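Local coordinates for peptidase M28 (Shewanella amazonensis SB2B, PDB 3IIB), which probably acts as a zinc-dependent carboxypeptidase or dipeptidase of peptidase family M28, with two zinc ions bound side by side, at residues T93-I99 with H183-Y189; Q88-V92 with A199-D205; A345-H349 with A366-K370; E66-V70 with T234-V238. One frame throughout, in Å; residues are numbered along the deposited sequence.

Contact 1: T93-I99 with H183-Y189; sequences TALGGSI and HTGMMRY
Two backbone hydrogen bonds at Gly-96 set the register: Gly-96 N gives to Gly-185 O at 2.8 Å, and Gly-96 O receives Met-187 N at 3.2 Å. They form a single beta bridge between Gly-96 and Met-186, whose CA atoms are 4.5 Å apart, beside the zinc site. Thr-184, chi1 t, donates from OG1 to Ala-94 O at 2.8 Å. After strand residues Thr-93 and Ala-94, a type II beta turn runs from Leu-95 to Ser-98, closed by Ser-98 N to Leu-95 O at 2.9 Å. Gly-97 holds its third position at phi/psi 94/-3, where a CB would jam against the preceding carbonyl. Gly-185, at 140/166, is under the same restriction. Gly-185 comes within about 4 Å of the side chain of His-402, a zinc ligand, and Thr-184 O is hydrogen-bonded to His-402 ND1. The 183-189 loop thus borders the metal centre. Met-187 and Met-186 are selenomethionines. Met-187, chi1 p, points toward the turn; its CG lies 3.7 Å from Leu-95 CB and 3.1 Å from Gly-96 O. Tyr-189, chi1 m, reaches past the turn. Its OH is hydrogen-bonded to Ile-196 O and also accepts from Ile-99 N at 3.0 Å. Beside the same ring, Ile-99 CG2 packs 3.9 Å from Tyr-189 CE2.

Contact 2: Q88-V92 with A199-D205; sequences QPLVV and AAISNPD
Val-92, chi1 p, lays its CG2 against Ala-199 CB at 3.3 Å and Ile-201 CG2 at 3.9 Å. Residues 88-90 and 199-201 are extended strand. Val-92 and Ile-201 are an antiparallel non-hydrogen-bonded pair, CA to CA 4.3 Å, with side chains on the same face. Each residue of the pair also makes a CA-H...O contact: Val-92 CA to Ala-200 O at 3.2 Å and Ile-201 CA to Val-91 O at 3.3 Å. Val-91 O also accepts from Ser-202 N at 3.1 Å. Ser-202 is the N-cap of the helix that directly follows it. Its OG, at chi1 p, accepts from Asp-205 N at 3.2 Å and donates to Asp-205 OD2 at 2.5 Å. Asp-205, chi1 m, is turned back toward the strand. Its OD2 takes Val-91 N at 2.9 Å and forms a salt bridge with Arg-180, so the first turn of the helix is tied to the strand backbone. The contact sets the end of strand 198-201 and the start of helix 203-213 against strand 88-94 of the large mixed sheet. Val-92 packs on Ala-78, Ala-80 and Leu-223, and Ile-201 rests on Ile-209 of helix 203-213.

Contact 3: A345-H349 with A366-K370; sequences ADTAH and AGNNK
An Asx turn in one segment faces the N-terminal part of a helix in the other. Segment 345-349 leads into helix 346-355. Segment 366-370 carries the chain from the short strand 365-366 into an irregular loop. The closest CA atoms, His-349 and Asn-369, are 6.5 Å apart. Ala-345 is extended (phi/psi -51/146), and its O accepts from Ala-348 N at 2.9 Å. Asn-368 makes the Asx turn: its OD1, with chi1 p, accepts from Lys-370 N at 3.0 Å. His-349, chi1 t, points across to the loop. Its NE2 donates to Gly-367 O at 2.9 Å, near the ring plane. Asn-369, chi1 t, sets CB over the ring face in a CH-pi contact, 3.6 Å from the His-349 centroid and 2° off its normal. Asn-369 OD1 accepts from Val-344 N. This is surface packing away from the zinc site. A water bridges the two segments, giving to Asp-346 OD1 at 2.7 Å and accepting from Asn-369 ND2 at 2.9 Å.

Contact 4: E66-V70 with T234-V238; sequences EPVTV and TSYNV
Four backbone hydrogen bonds make a regular antiparallel ladder between two long strands. Glu-66 N gives to Asn-237 O and Asn-237 N to Glu-66 O, both at 2.8 Å. Val-68 N gives to Ser-235 O and Ser-235 N to Val-68 O, both at 2.8 Å. Pro-67 and Tyr-236 between them are a non-hydrogen-bonded pair, CA to CA 4.3 Å, so the proline costs the ladder no bond. The segment axes approach to 4.2 Å; the N-to-C directions of the two short segments make an angle of 136°. On the Pro-67 face, Pro-67 CB meets Tyr-236 CE2 at 3.8 Å and Thr-234 CG2 at 3.7 Å. The Tyr-236 ring has a cation-pi partner in Lys-65. On the Glu-66 face, a water gives to Glu-66 OE1 at 2.8 Å and accepts from Asn-237 ND2 at 2.9 Å. Glu-66 OE1 is also hydrogen-bonded to His-317 NE2, and Ser-235 OG to Asp-44 OD1. Asn-237 OD1 takes Ala-301 N and its ND2 gives to Gly-309 O, which ties the ladder in near zinc-site residue Glu-303. Strands 62-84 and 220-242 are neighbours in the large sheet; helix 308-316 packs on Val-68 and Asn-237, helix 42-57 on Val-238.

Overall arrangement
From the N terminus, the chain enters contact 4 at 66-70, on strand 62-84. It turns back along strand 88-94, which supplies 88-92 to contact 2; its last residues, with the turn that follows, form 93-99 of contact 1. Contact 1 closes first, at 183-189. Contact 2 closes around it at 199-205, and contact 4 encloses both at 234-238. The three are nested and share the large mixed sheet. Contacts 1 and 2 touch, with Thr-93 O 2.8 Å from Ala-200 N, a probable hydrogen bond. Contact 3 follows in series. It closes a short loop, 345-349 to 366-370, beside the small three-stranded sheet. Its centre is about 44 Å from that of contact 2, on the opposite side of the chain's centre.

Contact 1: T93-I99 with H183-Y189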
loop_
_atom_site.group_PDB
_atom_site.type_symbol
_atom_site.label_atom_id
_atom_site.label_comp_id
_atom_site.label_asym_id
_atom_site.label_seq_id
_atom_site.Cartn_x
_atom_site.Cartn_y
_atom_site.Cartn_z
ATOM N N THR A 93 -8.482 -1.227 -10.905
ATOM C CA THR A 93 -7.711 -1.671 -12.054
ATOM C C THR A 93 -8.531 -2.656 -12.898
ATOM O O THR A 93 -9.332 -3.425 -12.374
ATOM C CB THR A 93 -6.370 -2.305 -11.604
ATOM O OG1 THR A 93 -5.486 -2.381 -12.731
ATOM C CG2 THR A 93 -6.605 -3.678 -11.003
ATOM N N ALA A 94 -8.304 -2.646 -14.204
ATOM C CA ALA A 94 -8.976 -3.581 -15.089
ATOM C C ALA A 94 -8.507 -4.995 -14.726
ATOM O O ALA A 94 -7.315 -5.215 -14.414
ATOM C CB ALA A 94 -8.615 -3.276 -16.580
ATOM N N LEU A 95 -9.431 -5.940 -14.820
ATOM C CA LEU A 95 -9.068 -7.347 -14.843
ATOM C C LEU A 95 -8.380 -7.641 -16.158
ATOM O O LEU A 95 -8.701 -7.057 -17.184
ATOM C CB LEU A 95 -10.291 -8.244 -14.625
ATOM C CG LEU A 95 -11.016 -8.002 -13.286
ATOM C CD1 LEU A 95 -12.122 -9.093 -13.075
ATOM C CD2 LEU A 95 -10.043 -7.926 -12.113
ATOM N N GLY A 96 -7.390 -8.537 -16.107
ATOM C CA GLY A 96 -6.617 -8.894 -17.280
ATOM C C GLY A 96 -7.468 -9.429 -18.397
ATOM O O GLY A 96 -8.135 -10.418 -18.241
ATOM N N GLY A 97 -7.416 -8.769 -19.535
ATOM C CA GLY A 97 -8.238 -9.129 -20.664
ATOM C C GLY A 97 -9.555 -8.373 -20.782
ATOM O O GLY A 97 -10.247 -8.550 -21.788
ATOM N N SER A 98 -9.882 -7.499 -19.825
ATOM C CA SER A 98 -11.136 -6.742 -19.902
ATOM C C SER A 98 -11.205 -5.948 -21.191
ATOM O O SER A 98 -10.220 -5.327 -21.625
ATOM C CB SER A 98 -11.279 -5.746 -18.726
ATOM O OG SER A 98 -12.533 -5.093 -18.804
ATOM N N ILE A 99 -12.394 -5.880 -21.768
ATOM C CA ILE A 99 -12.671 -4.915 -22.793
ATOM C C ILE A 99 -12.734 -3.521 -22.148
ATOM O O ILE A 99 -12.888 -3.378 -20.939
ATOM C CB ILE A 99 -14.022 -5.217 -23.537
ATOM C CG1 ILE A 99 -15.237 -5.128 -22.599
ATOM C CG2 ILE A 99 -13.969 -6.617 -24.190
ATOM C CD1 ILE A 99 -16.597 -4.975 -23.362
ATOM N N HIS A 183 -5.987 -5.222 -7.254
ATOM C CA HIS A 183 -5.326 -6.443 -7.701
ATOM C C HIS A 183 -5.911 -6.837 -9.064
ATOM O O HIS A 183 -7.134 -6.989 -9.209
ATOM C CB HIS A 183 -5.558 -7.606 -6.747
ATOM C CG HIS A 183 -5.010 -7.446 -5.371
ATOM N ND1 HIS A 183 -4.154 -8.375 -4.802
ATOM C CD2 HIS A 183 -5.234 -6.507 -4.420
ATOM C CE1 HIS A 183 -3.898 -8.025 -3.561
ATOM N NE2 HIS A 183 -4.535 -6.889 -3.304
ATOM N N THR A 184 -5.036 -6.972 -10.061
ATOM C CA THR A 184 -5.428 -7.467 -11.380
ATOM C C THR A 184 -5.287 -8.991 -11.439
ATOM O O THR A 184 -5.163 -9.651 -10.406
ATOM C CB THR A 184 -4.629 -6.733 -12.505
ATOM O OG1 THR A 184 -5.271 -6.955 -13.774
ATOM C CG2 THR A 184 -3.070 -7.068 -12.515
ATOM N N GLY A 185 -5.319 -9.539 -12.655
ATOM C CA GLY A 185 -5.213 -10.983 -12.869
ATOM C C GLY A 185 -6.158 -11.407 -13.970
ATOM O O GLY A 185 -7.065 -10.646 -14.364
HETATM N N MSE A 186 -5.951 -12.615 -14.453
HETATM C CA MSE A 186 -6.613 -13.064 -15.660
HETATM C C MSE A 186 -8.100 -13.234 -15.382
HETATM O O MSE A 186 -8.551 -13.633 -14.270
HETATM C CB MSE A 186 -6.005 -14.374 -16.143
HETATM C CG MSE A 186 -6.493 -14.831 -17.445
HETATM SE SE MSE A 186 -5.798 -13.753 -18.735
HETATM C CE MSE A 186 -6.214 -15.070 -20.097
HETATM N N MSE A 187 -8.874 -12.902 -16.395
HETATM C CA MSE A 187 -10.263 -13.309 -16.443
HETATM C C MSE A 187 -10.542 -13.804 -17.855
HETATM O O MSE A 187 -9.743 -13.558 -18.796
HETATM C CB MSE A 187 -11.148 -12.162 -16.104
HETATM C CG MSE A 187 -10.895 -11.021 -16.957
HETATM SE SE MSE A 187 -12.505 -10.136 -17.477
HETATM C CE MSE A 187 -13.398 -11.458 -18.195
ATOM N N ARG A 188 -11.609 -14.583 -17.988
ATOM C CA ARG A 188 -11.973 -15.158 -19.282
ATOM C C ARG A 188 -13.419 -14.817 -19.590
ATOM O O ARG A 188 -14.292 -15.101 -18.792
ATOM C CB ARG A 188 -11.854 -16.693 -19.277
ATOM C CG ARG A 188 -10.576 -17.277 -18.737
ATOM C CD ARG A 188 -10.177 -18.552 -19.461
ATOM N NE ARG A 188 -9.471 -18.235 -20.706
ATOM C CZ ARG A 188 -8.145 -18.260 -20.878
ATOM N NH1 ARG A 188 -7.315 -18.620 -19.896
ATOM N NH2 ARG A 188 -7.636 -17.930 -22.062
ATOM N N TYR A 189 -13.649 -14.261 -20.767
ATOM C CA TYR A 189 -14.976 -14.170 -21.314
ATOM C C TYR A 189 -15.354 -15.550 -21.877
ATOM O O TYR A 189 -14.506 -16.423 -22.018
ATOM C CB TYR A 189 -15.018 -13.113 -22.414
ATOM C CG TYR A 189 -14.807 -11.717 -21.885
ATOM C CD1 TYR A 189 -15.681 -11.168 -20.952
ATOM C CD2 TYR A 189 -13.732 -10.948 -22.312
ATOM C CE1 TYR A 189 -15.495 -9.869 -20.454
ATOM C CE2 TYR A 189 -13.536 -9.663 -21.822
ATOM C CZ TYR A 189 -14.441 -9.116 -20.926
ATOM O OH TYR A 189 -14.212 -7.853 -20.487
#

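Contact 2: Q88-V92 with A199-D205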
loop_
_atom_site.group_PDB
_atom_site.type_symbol
_atom_site.label_atom_id
_atom_site.label_comp_id
_atom_site.label_asym_id
_atom_site.label_seq_id
_atom_site.Cartn_x
_atom_site.Cartn_y
_atom_site.Cartn_z
ATOM N N GLN A 88 -17.131 9.982 -4.094
ATOM C CA GLN A 88 -15.780 9.713 -3.673
ATOM C C GLN A 88 -14.983 8.994 -4.751
ATOM O O GLN A 88 -15.542 8.190 -5.497
ATOM C CB GLN A 88 -15.802 8.781 -2.471
ATOM C CG GLN A 88 -16.360 9.358 -1.233
ATOM C CD GLN A 88 -15.728 8.835 0.003
ATOM O OE1 GLN A 88 -14.547 8.594 0.023
ATOM N NE2 GLN A 88 -16.501 8.757 1.102
ATOM N N PRO A 89 -13.656 9.166 -4.747
ATOM C CA PRO A 89 -12.767 8.402 -5.639
ATOM C C PRO A 89 -12.656 6.937 -5.244
ATOM O O PRO A 89 -12.784 6.589 -4.057
ATOM C CB PRO A 89 -11.396 9.070 -5.439
ATOM C CG PRO A 89 -11.657 10.354 -4.744
ATOM C CD PRO A 89 -12.894 10.130 -3.943
ATOM N N LEU A 90 -12.495 6.091 -6.247
ATOM C CA LEU A 90 -12.095 4.711 -6.061
ATOM C C LEU A 90 -10.722 4.445 -6.688
ATOM O O LEU A 90 -10.257 5.194 -7.570
ATOM C CB LEU A 90 -13.138 3.806 -6.687
ATOM C CG LEU A 90 -14.567 3.901 -6.174
ATOM C CD1 LEU A 90 -15.530 3.219 -7.162
ATOM C CD2 LEU A 90 -14.748 3.338 -4.736
ATOM N N VAL A 91 -10.054 3.398 -6.210
ATOM C CA VAL A 91 -8.774 2.962 -6.770
ATOM C C VAL A 91 -9.128 1.600 -7.395
ATOM O O VAL A 91 -9.605 0.682 -6.723
ATOM C CB VAL A 91 -7.636 2.835 -5.736
ATOM C CG1 VAL A 91 -6.483 1.977 -6.284
ATOM C CG2 VAL A 91 -7.099 4.281 -5.320
ATOM N N VAL A 92 -8.966 1.544 -8.693
ATOM C CA VAL A 92 -9.490 0.454 -9.504
ATOM C C VAL A 92 -8.394 0.016 -10.457
ATOM O O VAL A 92 -7.542 0.812 -10.842
ATOM C CB VAL A 92 -10.761 0.912 -10.279
ATOM C CG1 VAL A 92 -10.444 1.983 -11.317
ATOM C CG2 VAL A 92 -11.463 -0.235 -10.949
ATOM N N ALA A 199 -13.431 -4.886 -13.593
ATOM C CA ALA A 199 -12.390 -4.244 -12.822
ATOM C C ALA A 199 -12.414 -4.737 -11.389
ATOM O O ALA A 199 -13.437 -5.216 -10.907
ATOM C CB ALA A 199 -12.582 -2.742 -12.854
ATOM N N ALA A 200 -11.265 -4.636 -10.742
ATOM C CA ALA A 200 -11.122 -4.864 -9.298
ATOM C C ALA A 200 -10.888 -3.527 -8.605
ATOM O O ALA A 200 -10.175 -2.659 -9.130
ATOM C CB ALA A 200 -9.958 -5.808 -9.019
ATOM N N ILE A 201 -11.494 -3.371 -7.424
ATOM C CA ILE A 201 -11.285 -2.197 -6.600
ATOM C C ILE A 201 -10.537 -2.618 -5.354
ATOM O O ILE A 201 -10.487 -3.814 -5.022
ATOM C CB ILE A 201 -12.581 -1.443 -6.260
ATOM C CG1 ILE A 201 -13.504 -2.275 -5.329
ATOM C CG2 ILE A 201 -13.285 -0.997 -7.533
ATOM C CD1 ILE A 201 -14.882 -1.630 -5.033
ATOM N N SER A 202 -9.871 -1.648 -4.723
ATOM C CA SER A 202 -9.082 -1.948 -3.540
ATOM C C SER A 202 -9.998 -2.434 -2.454
ATOM O O SER A 202 -11.185 -2.127 -2.434
ATOM C CB SER A 202 -8.273 -0.744 -3.028
ATOM O OG SER A 202 -9.079 0.240 -2.399
ATOM N N ASN A 203 -9.423 -3.184 -1.528
ATOM C CA ASN A 203 -10.151 -3.614 -0.346
ATOM C C ASN A 203 -10.799 -2.475 0.470
ATOM O O ASN A 203 -11.981 -2.575 0.771
ATOM C CB ASN A 203 -9.253 -4.540 0.473
ATOM C CG ASN A 203 -9.405 -5.988 0.042
ATOM O OD1 ASN A 203 -10.405 -6.635 0.356
ATOM N ND2 ASN A 203 -8.483 -6.461 -0.792
ATOM N N PRO A 204 -10.074 -1.351 0.739
ATOM C CA PRO A 204 -10.728 -0.224 1.437
ATOM C C PRO A 204 -11.905 0.349 0.631
ATOM O O PRO A 204 -12.910 0.748 1.189
ATOM C CB PRO A 204 -9.587 0.782 1.607
ATOM C CG PRO A 204 -8.344 -0.119 1.708
ATOM C CD PRO A 204 -8.612 -1.158 0.657
ATOM N N ASP A 205 -11.787 0.364 -0.698
ATOM C CA ASP A 205 -12.886 0.871 -1.512
ATOM C C ASP A 205 -14.146 -0.034 -1.445
ATOM O O ASP A 205 -15.276 0.433 -1.446
ATOM C CB ASP A 205 -12.412 1.043 -2.966
ATOM C CG ASP A 205 -11.499 2.216 -3.129
ATOM O OD1 ASP A 205 -11.915 3.339 -2.754
ATOM O OD2 ASP A 205 -10.372 2.006 -3.641
#

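Contact 3: A345-H349 with A366-K370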
loop_
_atom_site.group_PDB
_atom_site.type_symbol
_atom_site.label_atom_id
_atom_site.label_comp_id
_atom_site.label_asym_id
_atom_site.label_seq_id
_atom_site.Cartn_x
_atom_site.Cartn_y
_atom_site.Cartn_z
ATOM N N ALA A 345 5.353 -42.749 -7.233
ATOM C CA ALA A 345 4.893 -44.091 -6.965
ATOM C C ALA A 345 4.684 -44.327 -5.467
ATOM O O ALA A 345 5.442 -43.825 -4.618
ATOM C CB ALA A 345 5.900 -45.126 -7.545
ATOM N N ASP A 346 3.683 -45.140 -5.146
ATOM C CA ASP A 346 3.443 -45.507 -3.775
ATOM C C ASP A 346 4.737 -46.043 -3.126
ATOM O O ASP A 346 5.038 -45.702 -1.972
ATOM C CB ASP A 346 2.322 -46.543 -3.659
ATOM C CG ASP A 346 0.930 -45.940 -3.914
ATOM O OD1 ASP A 346 0.763 -44.710 -3.710
ATOM O OD2 ASP A 346 0.034 -46.721 -4.310
ATOM N N THR A 347 5.499 -46.857 -3.870
ATOM C CA THR A 347 6.708 -47.487 -3.333
ATOM C C THR A 347 7.909 -46.519 -3.244
ATOM O O THR A 347 8.921 -46.857 -2.649
ATOM C CB THR A 347 7.146 -48.712 -4.149
ATOM O OG1 THR A 347 7.382 -48.317 -5.513
ATOM C CG2 THR A 347 6.099 -49.829 -4.076
ATOM N N ALA A 348 7.802 -45.349 -3.868
ATOM C CA ALA A 348 8.804 -44.292 -3.779
ATOM C C ALA A 348 8.555 -43.298 -2.641
ATOM O O ALA A 348 9.446 -42.548 -2.313
ATOM C CB ALA A 348 8.841 -43.519 -5.083
ATOM N N HIS A 349 7.349 -43.246 -2.070
ATOM C CA HIS A 349 6.991 -42.153 -1.160
ATOM C C HIS A 349 7.885 -42.105 0.077
ATOM O O HIS A 349 8.465 -41.070 0.373
ATOM C CB HIS A 349 5.543 -42.264 -0.733
ATOM C CG HIS A 349 5.049 -41.111 0.085
ATOM N ND1 HIS A 349 4.055 -41.255 1.028
ATOM C CD2 HIS A 349 5.355 -39.789 0.062
ATOM C CE1 HIS A 349 3.789 -40.079 1.566
ATOM N NE2 HIS A 349 4.567 -39.174 1.001
ATOM N N ALA A 366 8.311 -33.595 6.345
ATOM C CA ALA A 366 7.805 -34.659 5.479
ATOM C C ALA A 366 6.377 -34.345 5.039
ATOM O O ALA A 366 5.562 -33.799 5.804
ATOM C CB ALA A 366 7.884 -36.021 6.174
ATOM N N GLY A 367 6.079 -34.710 3.810
ATOM C CA GLY A 367 4.767 -34.490 3.239
ATOM C C GLY A 367 4.072 -35.688 2.662
ATOM O O GLY A 367 4.514 -36.845 2.776
ATOM N N ASN A 368 2.945 -35.385 2.046
ATOM C CA ASN A 368 2.049 -36.394 1.512
ATOM C C ASN A 368 2.446 -36.833 0.105
ATOM O O ASN A 368 3.515 -36.456 -0.395
ATOM C CB ASN A 368 0.580 -35.921 1.580
ATOM C CG ASN A 368 0.296 -34.727 0.711
ATOM O OD1 ASN A 368 0.671 -34.662 -0.448
ATOM N ND2 ASN A 368 -0.389 -33.742 1.285
ATOM N N ASN A 369 1.607 -37.666 -0.512
ATOM C CA ASN A 369 1.879 -38.188 -1.878
ATOM C C ASN A 369 0.748 -37.856 -2.837
ATOM O O ASN A 369 0.393 -38.646 -3.712
ATOM C CB ASN A 369 2.165 -39.696 -1.865
ATOM C CG ASN A 369 2.904 -40.163 -3.101
ATOM O OD1 ASN A 369 3.489 -39.354 -3.841
ATOM N ND2 ASN A 369 2.850 -41.480 -3.366
ATOM N N LYS A 370 0.186 -36.670 -2.640
ATOM C CA LYS A 370 -0.961 -36.160 -3.438
ATOM C C LYS A 370 -0.690 -34.775 -4.022
ATOM O O LYS A 370 -1.625 -34.044 -4.350
ATOM C CB LYS A 370 -2.218 -36.135 -2.555
HETATM O O HOH W 1 1.325 -43.169 -1.525
#

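Contact 4: E66-V70 with T234-V238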
loop_
_atom_site.group_PDB
_atom_site.type_symbol
_atom_site.label_atom_id
_atom_site.label_comp_id
_atom_site.label_asym_id
_atom_site.label_seq_id
_atom_site.Cartn_x
_atom_site.Cartn_y
_atom_site.Cartn_z
ATOM N N GLU A 66 12.389 -21.661 -26.404
ATOM C CA GLU A 66 11.397 -22.384 -27.181
ATOM C C GLU A 66 10.132 -21.546 -27.305
ATOM O O GLU A 66 9.668 -21.008 -26.320
ATOM C CB GLU A 66 11.094 -23.713 -26.509
ATOM C CG GLU A 66 12.339 -24.637 -26.519
ATOM C CD GLU A 66 12.116 -26.002 -25.878
ATOM O OE1 GLU A 66 11.152 -26.172 -25.105
ATOM O OE2 GLU A 66 12.947 -26.905 -26.127
ATOM N N PRO A 67 9.576 -21.460 -28.507
ATOM C CA PRO A 67 8.480 -20.503 -28.687
ATOM C C PRO A 67 7.131 -20.926 -28.092
ATOM O O PRO A 67 6.779 -22.125 -28.012
ATOM C CB PRO A 67 8.379 -20.383 -30.196
ATOM C CG PRO A 67 8.770 -21.732 -30.696
ATOM C CD PRO A 67 9.890 -22.166 -29.770
ATOM N N VAL A 68 6.395 -19.915 -27.664
ATOM C CA VAL A 68 5.092 -20.056 -27.052
ATOM C C VAL A 68 4.202 -18.993 -27.673
ATOM O O VAL A 68 4.530 -17.815 -27.639
ATOM C CB VAL A 68 5.154 -19.869 -25.530
ATOM C CG1 VAL A 68 3.742 -19.872 -24.895
ATOM C CG2 VAL A 68 6.077 -20.922 -24.914
ATOM N N THR A 69 3.053 -19.401 -28.189
ATOM C CA THR A 69 2.081 -18.433 -28.720
ATOM C C THR A 69 1.379 -17.723 -27.563
ATOM O O THR A 69 0.892 -18.376 -26.611
ATOM C CB THR A 69 1.028 -19.130 -29.605
ATOM O OG1 THR A 69 1.699 -19.863 -30.650
ATOM C CG2 THR A 69 -0.003 -18.098 -30.206
ATOM N N VAL A 70 1.328 -16.405 -27.615
ATOM C CA VAL A 70 0.686 -15.624 -26.553
ATOM C C VAL A 70 -0.243 -14.531 -27.120
ATOM O O VAL A 70 0.074 -13.898 -28.148
ATOM C CB VAL A 70 1.706 -14.933 -25.621
ATOM C CG1 VAL A 70 2.633 -15.991 -24.942
ATOM C CG2 VAL A 70 2.480 -13.857 -26.372
ATOM N N THR A 234 4.573 -14.266 -30.394
ATOM C CA THR A 234 5.453 -15.306 -29.841
ATOM C C THR A 234 6.174 -14.785 -28.598
ATOM O O THR A 234 6.754 -13.704 -28.626
ATOM C CB THR A 234 6.514 -15.696 -30.882
ATOM O OG1 THR A 234 5.847 -16.117 -32.091
ATOM C CG2 THR A 234 7.424 -16.796 -30.357
ATOM N N SER A 235 6.122 -15.575 -27.525
ATOM C CA SER A 235 7.009 -15.416 -26.380
ATOM C C SER A 235 7.826 -16.721 -26.363
ATOM O O SER A 235 7.782 -17.514 -27.312
ATOM C CB SER A 235 6.205 -15.211 -25.083
ATOM O OG SER A 235 7.059 -14.906 -23.972
ATOM N N TYR A 236 8.581 -16.940 -25.304
ATOM C CA TYR A 236 9.479 -18.068 -25.221
ATOM C C TYR A 236 9.620 -18.595 -23.800
ATOM O O TYR A 236 9.731 -17.798 -22.851
ATOM C CB TYR A 236 10.881 -17.685 -25.691
ATOM C CG TYR A 236 10.906 -17.267 -27.137
ATOM C CD1 TYR A 236 10.649 -15.954 -27.499
ATOM C CD2 TYR A 236 11.145 -18.191 -28.135
ATOM C CE1 TYR A 236 10.628 -15.589 -28.841
ATOM C CE2 TYR A 236 11.131 -17.834 -29.451
ATOM C CZ TYR A 236 10.860 -16.536 -29.793
ATOM O OH TYR A 236 10.862 -16.163 -31.100
ATOM N N ASN A 237 9.604 -19.923 -23.697
ATOM C CA ASN A 237 10.147 -20.638 -22.531
ATOM C C ASN A 237 11.660 -20.541 -22.636
ATOM O O ASN A 237 12.233 -20.814 -23.703
ATOM C CB ASN A 237 9.698 -22.102 -22.548
ATOM C CG ASN A 237 8.200 -22.280 -22.298
ATOM O OD1 ASN A 237 7.567 -21.483 -21.600
ATOM N ND2 ASN A 237 7.645 -23.369 -22.834
ATOM N N VAL A 238 12.316 -20.128 -21.553
ATOM C CA VAL A 238 13.754 -19.959 -21.539
ATOM C C VAL A 238 14.334 -21.055 -20.678
ATOM O O VAL A 238 13.864 -21.274 -19.529
ATOM C CB VAL A 238 14.145 -18.564 -21.004
ATOM C CG1 VAL A 238 15.681 -18.417 -20.803
ATOM C CG2 VAL A 238 13.592 -17.465 -21.907
HETATM O O HOH W 2 8.519 -25.285 -24.812
#